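Local coordinates for protein prolyl endopeptidase (Myxococcus xanthus, PDB 2BKL) that probably hydrolyses oligopeptides after proline and, much less readily, after alanine, as a serine protease of the S9A family, at residues Asp13-Val18 with Glu585-Leu590; Thr40-His45 with Ala630-Pro635; Asn113-Ser116 with Thr120-Leu123; Val420-Lys425 with Val430-Val435; Leu469-Ala474 with Asp666-Leu671. One frame throughout, in Å; residues are numbered along the deposited sequence.

Contact 1 of 5, residues Asp13-Val18 with Glu585-Leu590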
# COMPACT_ATOMS: atom_id res chain seq x y z
N ASP A 13 -21.26 25.35 6.98
CA ASP A 13 -21.14 24.96 8.37
C ASP A 13 -20.16 25.89 9.05
O ASP A 13 -19.20 26.36 8.44
CB ASP A 13 -20.57 23.55 8.49
CG ASP A 13 -21.55 22.49 8.07
OD1 ASP A 13 -22.35 22.03 8.92
OD2 ASP A 13 -21.59 22.02 6.92
N THR A 14 -20.39 26.14 10.32
CA THR A 14 -19.47 26.93 11.11
C THR A 14 -18.71 25.97 11.97
O THR A 14 -19.28 25.32 12.83
CB THR A 14 -20.22 27.91 11.99
OG1 THR A 14 -21.01 28.78 11.17
CG2 THR A 14 -19.24 28.86 12.66
N LEU A 15 -17.41 25.86 11.71
CA LEU A 15 -16.54 24.96 12.43
C LEU A 15 -15.45 25.79 13.09
O LEU A 15 -14.71 26.49 12.40
CB LEU A 15 -15.94 23.94 11.45
CG LEU A 15 -17.00 23.27 10.55
CD1 LEU A 15 -16.34 22.38 9.52
CD2 LEU A 15 -17.97 22.45 11.39
N HIS A 16 -15.37 25.73 14.41
CA HIS A 16 -14.36 26.46 15.17
C HIS A 16 -14.30 27.95 14.79
O HIS A 16 -13.22 28.52 14.62
CB HIS A 16 -12.99 25.78 15.01
CG HIS A 16 -13.04 24.30 15.23
ND1 HIS A 16 -13.22 23.74 16.48
CD2 HIS A 16 -12.98 23.26 14.36
CE1 HIS A 16 -13.25 22.42 16.37
NE2 HIS A 16 -13.10 22.10 15.10
N GLY A 17 -15.47 28.53 14.60
CA GLY A 17 -15.59 29.95 14.31
C GLY A 17 -15.46 30.34 12.86
O GLY A 17 -15.55 31.53 12.54
N VAL A 18 -15.25 29.37 11.97
CA VAL A 18 -14.94 29.60 10.57
C VAL A 18 -16.04 29.00 9.70
O VAL A 18 -16.39 27.85 9.88
CB VAL A 18 -13.61 28.91 10.18
CG1 VAL A 18 -13.37 29.00 8.68
CG2 VAL A 18 -12.44 29.53 10.95
N GLU A 585 -7.09 23.10 16.37
CA GLU A 585 -5.77 23.29 15.76
C GLU A 585 -5.64 22.39 14.52
O GLU A 585 -5.07 22.81 13.51
CB GLU A 585 -4.62 23.04 16.75
CG GLU A 585 -4.38 24.18 17.76
CD GLU A 585 -4.33 25.58 17.14
OE1 GLU A 585 -3.59 25.82 16.14
OE2 GLU A 585 -5.04 26.48 17.66
N ASP A 586 -6.13 21.17 14.63
CA ASP A 586 -6.09 20.26 13.49
C ASP A 586 -6.90 20.82 12.34
O ASP A 586 -6.51 20.69 11.18
CB ASP A 586 -6.68 18.89 13.81
CG ASP A 586 -5.89 18.06 14.81
OD1 ASP A 586 -4.91 18.57 15.42
OD2 ASP A 586 -6.23 16.87 15.05
N PHE A 587 -8.07 21.38 12.65
CA PHE A 587 -8.92 21.96 11.62
C PHE A 587 -8.19 23.03 10.84
O PHE A 587 -8.30 23.09 9.62
CB PHE A 587 -10.21 22.56 12.25
CG PHE A 587 -10.98 23.45 11.31
CD1 PHE A 587 -11.73 22.91 10.28
CD2 PHE A 587 -10.95 24.82 11.45
CE1 PHE A 587 -12.43 23.73 9.40
CE2 PHE A 587 -11.63 25.64 10.55
CZ PHE A 587 -12.40 25.08 9.55
N LYS A 588 -7.46 23.91 11.53
CA LYS A 588 -6.77 24.99 10.84
C LYS A 588 -5.79 24.41 9.80
O LYS A 588 -5.74 24.85 8.66
CB LYS A 588 -6.03 25.90 11.80
CG LYS A 588 -5.36 27.05 11.10
CD LYS A 588 -4.99 28.15 12.08
CE LYS A 588 -4.36 29.35 11.34
NZ LYS A 588 -3.10 28.95 10.66
N THR A 589 -5.04 23.40 10.20
CA THR A 589 -4.12 22.73 9.31
C THR A 589 -4.81 22.10 8.11
O THR A 589 -4.41 22.29 6.98
CB THR A 589 -3.36 21.64 10.10
OG1 THR A 589 -2.47 22.28 11.04
CG2 THR A 589 -2.48 20.76 9.20
N LEU A 590 -5.84 21.30 8.37
CA LEU A 590 -6.55 20.56 7.32
C LEU A 590 -7.25 21.49 6.36
O LEU A 590 -7.20 21.28 5.14
CB LEU A 590 -7.53 19.59 7.98
CG LEU A 590 -6.90 18.46 8.77
CD1 LEU A 590 -7.89 17.93 9.80
CD2 LEU A 590 -6.41 17.37 7.83
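Phe587, on helix 584-593, pushes its phenyl ring against the turn of residues Asp13-Val18 and meets three side chains there. Its CG lies anti to the backbone N (chi1 167°), which stretches the ring out from the helix toward Leu15 and Val18. Leu15 comes over one face, its CB offset toward the rim and 4.1 Å from Phe587 CE1, with the two side chains running at about a right angle. Val18 arrives at the ring edge instead, where its CB lies 3.8 Å from Phe587 CE2. Nearer the helix, His16 slides past Phe587 in the opposite direction, bringing His16 CD2 to 3.6 Å from Phe587 CB; the imidazole and phenyl planes are inclined by 44°, an oblique meeting.

Leu15, His16 and Val18 belong to a beta hairpin with a two-residue loop, joining strands 12-15 and 18-21. A type I' turn runs from Leu15 to Val18, which bond in both directions: Leu15 N to Val18 O at 2.9 Å and Val18 N to Leu15 O at 3.0 Å. In prolyl oligopeptidases this N-terminal part of the chain packs with the alpha/beta hydrolase domain before the chain enters the propeller.

Further out, His16 NE2 is hydrogen-bonded to Ala581 O, just ahead of the helix, which fixes the imidazole beside Phe587. Val20 of the returning strand packs on both Leu15 and Phe587, and the ring of His591, one turn along the helix, also meets Phe587.

Contact 2 of 5, residues Thr40-His45 with Ala630-Pro635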
# COMPACT_ATOMS: atom_id res chain seq x y z
N THR A 40 -23.53 7.31 -12.91
CA THR A 40 -23.61 6.61 -14.17
C THR A 40 -23.34 7.56 -15.33
O THR A 40 -22.61 7.23 -16.27
CB THR A 40 -25.00 5.98 -14.29
OG1 THR A 40 -25.16 5.02 -13.25
CG2 THR A 40 -25.16 5.21 -15.62
N ALA A 41 -23.93 8.75 -15.28
CA ALA A 41 -23.74 9.74 -16.34
C ALA A 41 -22.31 10.27 -16.41
O ALA A 41 -21.76 10.44 -17.50
CB ALA A 41 -24.72 10.88 -16.17
N GLN A 42 -21.69 10.48 -15.25
CA GLN A 42 -20.30 10.91 -15.23
C GLN A 42 -19.37 9.85 -15.81
O GLN A 42 -18.54 10.15 -16.64
CB GLN A 42 -19.85 11.29 -13.82
CG GLN A 42 -20.41 12.61 -13.27
CD GLN A 42 -19.78 13.84 -13.87
OE1 GLN A 42 -18.86 13.76 -14.67
NE2 GLN A 42 -20.30 15.01 -13.47
N ASN A 43 -19.54 8.60 -15.39
CA ASN A 43 -18.73 7.52 -15.92
C ASN A 43 -18.94 7.36 -17.44
O ASN A 43 -17.98 7.19 -18.20
CB ASN A 43 -18.98 6.22 -15.20
CG ASN A 43 -18.17 5.08 -15.76
OD1 ASN A 43 -16.94 5.05 -15.63
ND2 ASN A 43 -18.83 4.18 -16.49
N ALA A 44 -20.20 7.45 -17.89
CA ALA A 44 -20.49 7.29 -19.31
C ALA A 44 -19.79 8.38 -20.11
O ALA A 44 -19.19 8.11 -21.16
CB ALA A 44 -22.00 7.31 -19.56
N HIS A 45 -19.82 9.60 -19.60
CA HIS A 45 -19.14 10.72 -20.22
C HIS A 45 -17.63 10.49 -20.29
O HIS A 45 -17.01 10.71 -21.32
CB HIS A 45 -19.43 12.03 -19.48
CG HIS A 45 -18.63 13.18 -19.98
ND1 HIS A 45 -18.88 13.80 -21.19
CD2 HIS A 45 -17.55 13.80 -19.46
CE1 HIS A 45 -18.00 14.77 -21.37
NE2 HIS A 45 -17.18 14.79 -20.34
N ALA A 630 -16.62 20.12 -8.43
CA ALA A 630 -16.04 21.45 -8.18
C ALA A 630 -15.16 21.90 -9.36
O ALA A 630 -15.19 23.05 -9.77
CB ALA A 630 -15.27 21.43 -6.88
N VAL A 631 -14.37 20.99 -9.91
CA VAL A 631 -13.48 21.32 -11.01
C VAL A 631 -14.26 21.56 -12.32
O VAL A 631 -13.99 22.53 -13.05
CB VAL A 631 -12.39 20.25 -11.17
CG1 VAL A 631 -11.57 20.48 -12.41
CG2 VAL A 631 -11.50 20.23 -9.94
N GLN A 632 -15.23 20.69 -12.62
CA GLN A 632 -16.03 20.83 -13.84
C GLN A 632 -16.74 22.17 -13.86
O GLN A 632 -16.85 22.80 -14.89
CB GLN A 632 -17.09 19.72 -13.97
CG GLN A 632 -16.48 18.36 -14.28
CD GLN A 632 -17.49 17.25 -14.37
OE1 GLN A 632 -18.62 17.38 -13.91
NE2 GLN A 632 -17.07 16.12 -14.94
N ASN A 633 -17.21 22.61 -12.70
CA ASN A 633 -18.04 23.78 -12.59
C ASN A 633 -17.31 25.02 -12.15
O ASN A 633 -17.94 26.05 -11.87
CB ASN A 633 -19.23 23.46 -11.69
CG ASN A 633 -20.17 22.48 -12.37
OD1 ASN A 633 -20.90 22.86 -13.28
ND2 ASN A 633 -20.07 21.20 -12.01
N SER A 634 -15.97 24.96 -12.11
CA SER A 634 -15.19 26.12 -11.68
C SER A 634 -15.23 27.16 -12.78
O SER A 634 -14.83 26.86 -13.91
CB SER A 634 -13.75 25.74 -11.36
OG SER A 634 -13.09 26.81 -10.72
N PRO A 635 -15.73 28.37 -12.49
CA PRO A 635 -15.81 29.39 -13.55
C PRO A 635 -14.48 29.58 -14.25
O PRO A 635 -13.43 29.73 -13.65
CB PRO A 635 -16.20 30.66 -12.78
CG PRO A 635 -16.95 30.16 -11.60
CD PRO A 635 -16.27 28.87 -11.21
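Gln42 reaches out from helix 33-51 to meet Gln632 at the end of helix 622-632; the two side chains come from opposite directions and their amides pair through two bonds. From CB the chain of Gln42 bends at the next bond (chi2 -75°), which turns its carboxamide toward that of Gln632, whose own chain is extended beyond CG. On the way the Gln42 side chain also packs on Pro4 and on Leu643 of strand 641-646. Gln42 CD stands opposite both polar atoms of the partner, 3.7 Å from Gln632 NE2. At the tip, Gln42 OE1 accepts from Gln632 NE2 at 3.0 Å in a nearly straight bond (166° at the hydrogen), the donor lying somewhat tilted from the carbonyl plane. Gln42 NE2 in turn donates to Gln632 OE1 at 2.9 Å, this time in the carbonyl plane and on a lone pair. The amide planes are twisted by 31°, so the closed ring of bonds is not quite flat. Gln632 NE2 has a second acceptor, Ala641 O, which probably helps to set the rotation of its amide and thereby that of Gln42. This is a reciprocal, doubly hydrogen-bonded amide pair, here bridging an N-terminal helix to a C-terminal helix beside strand 641-646, the edge strand of the alpha/beta hydrolase sheet.

Contact 3 of 5, residues Asn113-Ser116 with Thr120-Leu123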
# COMPACT_ATOMS: atom_id res chain seq x y z
N ASN A 113 -10.17 -17.69 -10.04
CA ASN A 113 -10.87 -17.55 -11.32
C ASN A 113 -12.14 -18.38 -11.38
O ASN A 113 -13.05 -18.06 -12.15
CB ASN A 113 -9.96 -17.93 -12.50
CG ASN A 113 -8.69 -17.09 -12.55
OD1 ASN A 113 -8.73 -15.92 -12.92
ND2 ASN A 113 -7.56 -17.66 -12.12
N GLY A 114 -12.22 -19.42 -10.55
CA GLY A 114 -13.41 -20.26 -10.50
C GLY A 114 -14.40 -19.93 -9.41
O GLY A 114 -15.41 -20.65 -9.29
N TRP A 115 -14.19 -18.84 -8.68
CA TRP A 115 -15.03 -18.46 -7.54
C TRP A 115 -16.26 -17.64 -7.90
O TRP A 115 -17.10 -17.38 -7.04
CB TRP A 115 -14.21 -17.71 -6.50
CG TRP A 115 -13.18 -18.53 -5.84
CD1 TRP A 115 -12.90 -19.85 -6.06
CD2 TRP A 115 -12.24 -18.08 -4.86
NE1 TRP A 115 -11.86 -20.24 -5.25
CE2 TRP A 115 -11.45 -19.17 -4.51
CE3 TRP A 115 -11.99 -16.85 -4.23
CZ2 TRP A 115 -10.44 -19.08 -3.56
CZ3 TRP A 115 -10.99 -16.76 -3.32
CH2 TRP A 115 -10.24 -17.88 -2.96
N SER A 116 -16.36 -17.26 -9.16
CA SER A 116 -17.51 -16.51 -9.68
C SER A 116 -17.41 -16.57 -11.20
O SER A 116 -16.38 -16.94 -11.74
CB SER A 116 -17.49 -15.05 -9.19
OG SER A 116 -16.43 -14.31 -9.79
N THR A 120 -15.39 -11.53 -9.78
CA THR A 120 -15.75 -10.58 -8.72
C THR A 120 -15.56 -11.08 -7.28
O THR A 120 -16.09 -10.47 -6.35
CB THR A 120 -17.19 -10.08 -8.89
OG1 THR A 120 -18.09 -11.19 -8.94
CG2 THR A 120 -17.36 -9.32 -10.24
N VAL A 121 -14.85 -12.18 -7.10
CA VAL A 121 -14.43 -12.63 -5.77
C VAL A 121 -12.94 -12.94 -5.84
O VAL A 121 -12.51 -13.69 -6.70
CB VAL A 121 -15.22 -13.86 -5.28
CG1 VAL A 121 -14.84 -14.20 -3.80
CG2 VAL A 121 -16.71 -13.62 -5.42
N SER A 122 -12.19 -12.34 -4.94
CA SER A 122 -10.74 -12.44 -4.93
C SER A 122 -10.19 -13.17 -3.71
O SER A 122 -10.82 -13.28 -2.68
CB SER A 122 -10.13 -11.04 -4.96
OG SER A 122 -10.38 -10.45 -6.22
N LEU A 123 -8.97 -13.65 -3.85
CA LEU A 123 -8.21 -14.22 -2.77
C LEU A 123 -7.48 -13.12 -2.03
O LEU A 123 -6.79 -12.29 -2.65
CB LEU A 123 -7.22 -15.25 -3.31
CG LEU A 123 -6.17 -15.80 -2.35
CD1 LEU A 123 -6.83 -16.59 -1.21
CD2 LEU A 123 -5.19 -16.65 -3.10
O HOH W 1 -13.86 -14.70 -8.90
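The backbone of Asn113-Ser116 doubles back along the start of strand 121-128, with CA atoms 6.1 Å apart for Trp115 and Val121 and 6.3 Å apart for Ser116 and Thr120. Ser116 provides the polar link. With OG set between its own backbone N and carbonyl carbon (chi1 70°), that hydroxyl oxygen receives the N-H of Thr120 at 3.0 Å between Ser116 OG and Thr120 N, in a bond bent to 144°. The same OG donates to a water at 2.7 Å, and the water donates a hydrogen bond to Val121 O at 2.8 Å, so the hydroxyl ties the loop to the strand both directly and through solvent.

This is a turn between blades of the seven-bladed beta-propeller: the chain leaves strand 107-110, outermost in one blade, and enters strand 121-128, the first of the next.

Trp115 lays the benzo part of its indole along the entering strand. Trp115 CE3 is 3.9 Å from Val121 CG1, while Trp115 CZ3 presents the ring edge to Ser122 O, 3.5 Å away and in the plane of the indole. Beyond it, Trp115 CH2 touches Leu123 CB at 4.0 Å, the two side chains being set aslant. Trp159 meets the indole edge-to-face. Ser122 turns its CB away from Trp115, and its OG is hydrogen-bonded to Asp655 of the hydrolase domain and to Lys93.

Contact 4 of 5, residues Val420-Lys425 with Val430-Val435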
# COMPACT_ATOMS: atom_id res chain seq x y z
N VAL A 420 18.43 11.54 -8.58
CA VAL A 420 18.79 12.92 -8.37
C VAL A 420 18.31 13.38 -7.01
O VAL A 420 17.47 12.73 -6.37
CB VAL A 420 18.20 13.82 -9.49
CG1 VAL A 420 18.72 13.37 -10.85
CG2 VAL A 420 16.67 13.85 -9.45
N PHE A 421 18.84 14.52 -6.57
CA PHE A 421 18.53 15.15 -5.32
C PHE A 421 18.25 16.61 -5.54
O PHE A 421 19.11 17.34 -6.04
CB PHE A 421 19.65 14.91 -4.31
CG PHE A 421 20.00 13.48 -4.14
CD1 PHE A 421 19.29 12.72 -3.23
CD2 PHE A 421 20.97 12.88 -4.88
CE1 PHE A 421 19.57 11.37 -3.07
CE2 PHE A 421 21.24 11.49 -4.72
CZ PHE A 421 20.50 10.76 -3.81
N TYR A 422 17.06 17.07 -5.17
CA TYR A 422 16.68 18.47 -5.40
C TYR A 422 16.33 19.13 -4.07
O TYR A 422 15.99 18.46 -3.10
CB TYR A 422 15.51 18.57 -6.40
CG TYR A 422 14.23 17.96 -5.93
CD1 TYR A 422 13.92 16.63 -6.16
CD2 TYR A 422 13.30 18.72 -5.21
CE1 TYR A 422 12.76 16.08 -5.67
CE2 TYR A 422 12.14 18.16 -4.75
CZ TYR A 422 11.87 16.84 -4.98
OH TYR A 422 10.71 16.28 -4.50
N ALA A 423 16.43 20.44 -4.00
CA ALA A 423 16.10 21.18 -2.80
C ALA A 423 14.65 21.60 -2.81
O ALA A 423 14.17 22.16 -3.79
CB ALA A 423 16.98 22.40 -2.66
N SER A 424 13.97 21.31 -1.71
CA SER A 424 12.64 21.82 -1.43
C SER A 424 12.72 23.25 -0.95
O SER A 424 13.81 23.76 -0.75
CB SER A 424 11.98 20.93 -0.37
OG SER A 424 10.59 21.15 -0.36
N LYS A 425 11.56 23.86 -0.80
CA LYS A 425 11.44 25.25 -0.35
C LYS A 425 12.28 25.58 0.90
O LYS A 425 12.97 26.60 0.95
CB LYS A 425 9.96 25.55 -0.08
CG LYS A 425 9.57 26.97 -0.25
CD LYS A 425 8.05 27.08 -0.11
CE LYS A 425 7.65 27.19 1.33
NZ LYS A 425 6.52 28.14 1.53
N VAL A 430 15.70 16.28 -1.37
CA VAL A 430 14.74 15.22 -1.58
C VAL A 430 15.20 14.34 -2.73
O VAL A 430 15.57 14.87 -3.79
CB VAL A 430 13.37 15.80 -1.93
CG1 VAL A 430 12.35 14.66 -2.15
CG2 VAL A 430 12.87 16.77 -0.86
N PRO A 431 15.23 13.02 -2.57
CA PRO A 431 15.57 12.14 -3.70
C PRO A 431 14.45 11.98 -4.70
O PRO A 431 13.27 12.08 -4.36
CB PRO A 431 15.86 10.80 -3.07
CG PRO A 431 15.79 11.02 -1.57
CD PRO A 431 14.95 12.25 -1.35
N MET A 432 14.83 11.71 -5.94
CA MET A 432 13.88 11.39 -7.00
C MET A 432 14.53 10.45 -7.99
O MET A 432 15.70 10.64 -8.38
CB MET A 432 13.38 12.66 -7.70
CG MET A 432 12.43 12.38 -8.83
SD MET A 432 11.45 13.85 -9.33
CE MET A 432 12.69 15.04 -9.67
N PHE A 433 13.81 9.41 -8.42
CA PHE A 433 14.20 8.57 -9.54
C PHE A 433 13.64 9.11 -10.83
O PHE A 433 12.50 9.55 -10.88
CB PHE A 433 13.70 7.13 -9.36
CG PHE A 433 14.21 6.43 -8.13
CD1 PHE A 433 15.53 6.01 -8.06
CD2 PHE A 433 13.35 6.15 -7.06
CE1 PHE A 433 16.01 5.34 -6.92
CE2 PHE A 433 13.82 5.45 -5.96
CZ PHE A 433 15.12 5.07 -5.88
N VAL A 434 14.45 9.10 -11.89
CA VAL A 434 14.02 9.55 -13.20
C VAL A 434 14.36 8.48 -14.21
O VAL A 434 15.52 8.07 -14.33
CB VAL A 434 14.64 10.91 -13.59
CG1 VAL A 434 14.01 11.41 -14.89
CG2 VAL A 434 14.45 11.95 -12.49
N VAL A 435 13.35 8.02 -14.94
CA VAL A 435 13.49 6.87 -15.84
C VAL A 435 13.12 7.30 -17.25
O VAL A 435 12.11 7.97 -17.48
CB VAL A 435 12.55 5.70 -15.40
CG1 VAL A 435 12.84 4.46 -16.22
CG2 VAL A 435 12.69 5.42 -13.88
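Tyr422 holds CG between its backbone N and carbonyl carbon (chi1 65°), and this swings the phenol across the neighbouring strand onto Val430, whose CG1, anti to the backbone N, reaches the hydroxyl end of the ring, Val430 CG1 lying 3.3 Å from Tyr422 OH. Strands 415-423 and 429-437 form the antiparallel hairpin at one edge of the mixed alpha/beta hydrolase sheet. Val420 pairs with Met432, and Tyr422 with Val430, each as a hydrogen-bonded pair with bonds in both directions; among them are Val420 N to Met432 O at 2.9 Å and Val430 N to Tyr422 O at 2.8 Å.

Between these pairs, Phe421 and Pro431 occupy a non-hydrogen-bonded position, where the missing N-H of the proline costs no bond to strand 415-423. On their face of the sheet Phe421 CE1 rests 3.8 Å from Pro431 CB.

The other face carries Val420, Tyr422, Val430 and Met432, and helix 503-518 packs on it against Val420 and Tyr422. Val430 CB makes a CH-pi contact, 3.9 Å from the centroid of the Tyr422 ring and 24° off its normal. Met432 crosses Tyr422 at about a right angle: its CB lies at the ring edge, 4.0 Å from Tyr422 CE1, while its SD makes an oblique Met-aromatic contact. Val420 lies alongside Met432, pointing the same way. The phenol is secured at its far end by a hydrogen bond between Tyr422 OH and Asp508 O of the helix. At the proline, a CA-H...O contact adds to the pairing, Pro431 CA standing 3.3 Å from Val420 O.

Contact 5 of 5, residues Leu469-Ala474 with Asp666-Leu671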
# COMPACT_ATOMS: atom_id res chain seq x y z
N LEU A 469 6.09 1.20 -19.86
CA LEU A 469 6.94 0.98 -21.03
C LEU A 469 6.45 1.69 -22.31
O LEU A 469 7.27 2.29 -22.98
CB LEU A 469 7.22 -0.50 -21.27
CG LEU A 469 8.08 -1.14 -20.17
CD1 LEU A 469 8.17 -2.64 -20.41
CD2 LEU A 469 9.47 -0.53 -20.12
N PRO A 470 5.17 1.66 -22.68
CA PRO A 470 4.71 2.45 -23.84
C PRO A 470 5.02 3.96 -23.70
O PRO A 470 5.40 4.64 -24.66
CB PRO A 470 3.21 2.16 -23.87
CG PRO A 470 3.15 0.82 -23.29
CD PRO A 470 4.09 0.84 -22.12
N TRP A 471 4.97 4.46 -22.48
CA TRP A 471 5.26 5.86 -22.20
C TRP A 471 6.73 6.16 -22.50
O TRP A 471 7.02 7.10 -23.24
CB TRP A 471 4.90 6.17 -20.75
CG TRP A 471 5.04 7.61 -20.32
CD1 TRP A 471 6.02 8.15 -19.52
CD2 TRP A 471 4.19 8.68 -20.68
NE1 TRP A 471 5.82 9.49 -19.38
CE2 TRP A 471 4.66 9.83 -20.04
CE3 TRP A 471 3.03 8.77 -21.46
CZ2 TRP A 471 4.04 11.07 -20.18
CZ3 TRP A 471 2.40 9.99 -21.58
CH2 TRP A 471 2.91 11.12 -20.94
N LEU A 472 7.62 5.32 -22.00
CA LEU A 472 9.06 5.48 -22.23
C LEU A 472 9.37 5.35 -23.71
O LEU A 472 10.16 6.10 -24.26
CB LEU A 472 9.87 4.45 -21.44
CG LEU A 472 9.71 4.43 -19.91
CD1 LEU A 472 10.65 3.43 -19.32
CD2 LEU A 472 9.91 5.80 -19.28
N ASP A 473 8.70 4.41 -24.38
CA ASP A 473 8.96 4.18 -25.80
C ASP A 473 8.48 5.30 -26.70
O ASP A 473 9.03 5.49 -27.83
CB ASP A 473 8.36 2.83 -26.23
CG ASP A 473 9.09 1.65 -25.62
OD1 ASP A 473 10.24 1.84 -25.14
OD2 ASP A 473 8.62 0.49 -25.57
N ALA A 474 7.52 6.07 -26.22
CA ALA A 474 7.01 7.26 -26.89
C ALA A 474 7.86 8.50 -26.61
O ALA A 474 7.50 9.60 -27.04
CB ALA A 474 5.55 7.50 -26.50
N ASP A 666 -6.86 3.68 -20.88
CA ASP A 666 -7.55 4.92 -20.57
C ASP A 666 -6.60 5.98 -20.04
O ASP A 666 -6.63 7.10 -20.51
CB ASP A 666 -8.71 4.66 -19.62
CG ASP A 666 -9.91 4.02 -20.31
OD1 ASP A 666 -9.98 3.95 -21.56
OD2 ASP A 666 -10.87 3.57 -19.66
N LEU A 667 -5.76 5.64 -19.07
CA LEU A 667 -4.82 6.56 -18.47
C LEU A 667 -3.88 7.13 -19.49
O LEU A 667 -3.77 8.34 -19.61
CB LEU A 667 -4.02 5.84 -17.37
CG LEU A 667 -3.19 6.70 -16.41
CD1 LEU A 667 -2.88 5.91 -15.11
CD2 LEU A 667 -1.93 7.21 -17.02
N TYR A 668 -3.23 6.27 -20.26
CA TYR A 668 -2.17 6.74 -21.15
C TYR A 668 -2.75 7.42 -22.39
O TYR A 668 -2.16 8.38 -22.88
CB TYR A 668 -1.10 5.65 -21.44
CG TYR A 668 -0.20 5.45 -20.22
CD1 TYR A 668 0.80 6.35 -19.93
CD2 TYR A 668 -0.37 4.37 -19.35
CE1 TYR A 668 1.61 6.21 -18.80
CE2 TYR A 668 0.45 4.20 -18.21
CZ TYR A 668 1.45 5.15 -17.95
OH TYR A 668 2.27 5.06 -16.83
N SER A 669 -3.93 7.00 -22.86
CA SER A 669 -4.57 7.72 -23.95
C SER A 669 -5.05 9.13 -23.52
O SER A 669 -4.91 10.06 -24.29
CB SER A 669 -5.63 6.87 -24.65
OG SER A 669 -6.81 6.71 -23.88
N PHE A 670 -5.52 9.30 -22.28
CA PHE A 670 -5.81 10.61 -21.69
C PHE A 670 -4.55 11.48 -21.74
O PHE A 670 -4.58 12.62 -22.18
CB PHE A 670 -6.31 10.42 -20.25
CG PHE A 670 -6.32 11.68 -19.42
CD1 PHE A 670 -7.32 12.65 -19.56
CD2 PHE A 670 -5.35 11.89 -18.46
CE1 PHE A 670 -7.34 13.80 -18.77
CE2 PHE A 670 -5.35 13.00 -17.69
CZ PHE A 670 -6.35 13.98 -17.84
N LEU A 671 -3.44 10.92 -21.28
CA LEU A 671 -2.19 11.67 -21.25
C LEU A 671 -1.75 12.08 -22.65
O LEU A 671 -1.32 13.23 -22.87
CB LEU A 671 -1.09 10.90 -20.51
CG LEU A 671 -1.32 10.73 -19.00
CD1 LEU A 671 -0.16 9.98 -18.38
CD2 LEU A 671 -1.52 12.07 -18.30
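Trp471 and Tyr668 meet obliquely, their side chains crossing at about a right angle and the six-membered rings inclined by 47° with centroids 5.7 Å apart. The tyrosine leads with one edge. Its CD1 comes to 3.6 Å from Trp471 CE3, which lies near the plane of the phenol ring, and Tyr668 CE1 approaches Trp471 CB at 3.8 Å. With CG anti to its backbone N (chi1 -175°), Trp471 directs the indole from helix 469-473 toward helix 657-674, so that the benzo part lies against two successive turns of that long C-terminal helix.

One turn after Tyr668, Leu671 meets the outer end of the benzo ring, CZ3 and CH2. Its CD1 lies over one face of the tryptophan, and Leu671 CB is 3.8 Å from Trp471 CZ3, again with the side chains nearly at right angles. Within the C-terminal helix, Leu667 lays its CD2 over the centre of one face of the Tyr668 ring, 3.8 Å above the plane.

Both helices belong to the alpha/beta hydrolase domain and pack beside its central sheet, where Leu449 of strand 448-451 touches Trp471, Tyr668 and Leu671 alike. Helix 56-67, from the N-terminal part of the chain, adds Phe63 against Tyr668.

The indole N-H is satisfied elsewhere, Trp471 NE1 being hydrogen-bonded to Val477 O. All three residues of the contact are buried and meet carbon against carbon, which implies that cohesion here rests on burial of apolar surface and close packing.

From the N terminus, contact 1 opens at Asp13 and contact 2 at Thr40, before the chain enters the propeller. Contact 3 is a short local loop between two blades, and contact 4 closes the hairpin on return to the hydrolase sheet; both nest inside the long loops closed by contacts 1 and 2. Contact 5 opens at Leu469. Contact 1 closes next, then contact 2, and contact 5 last, so these three cross one another. Contacts 1 and 2 tie N-terminal elements to hydrolase helices across the propeller insertion; contact 5 joins helix 469-473 to the C-terminal helix 657-674 within the hydrolase domain. Only contacts 4 and 5 touch, through Val435 O and Leu472 CD2, 3.6 Å apart.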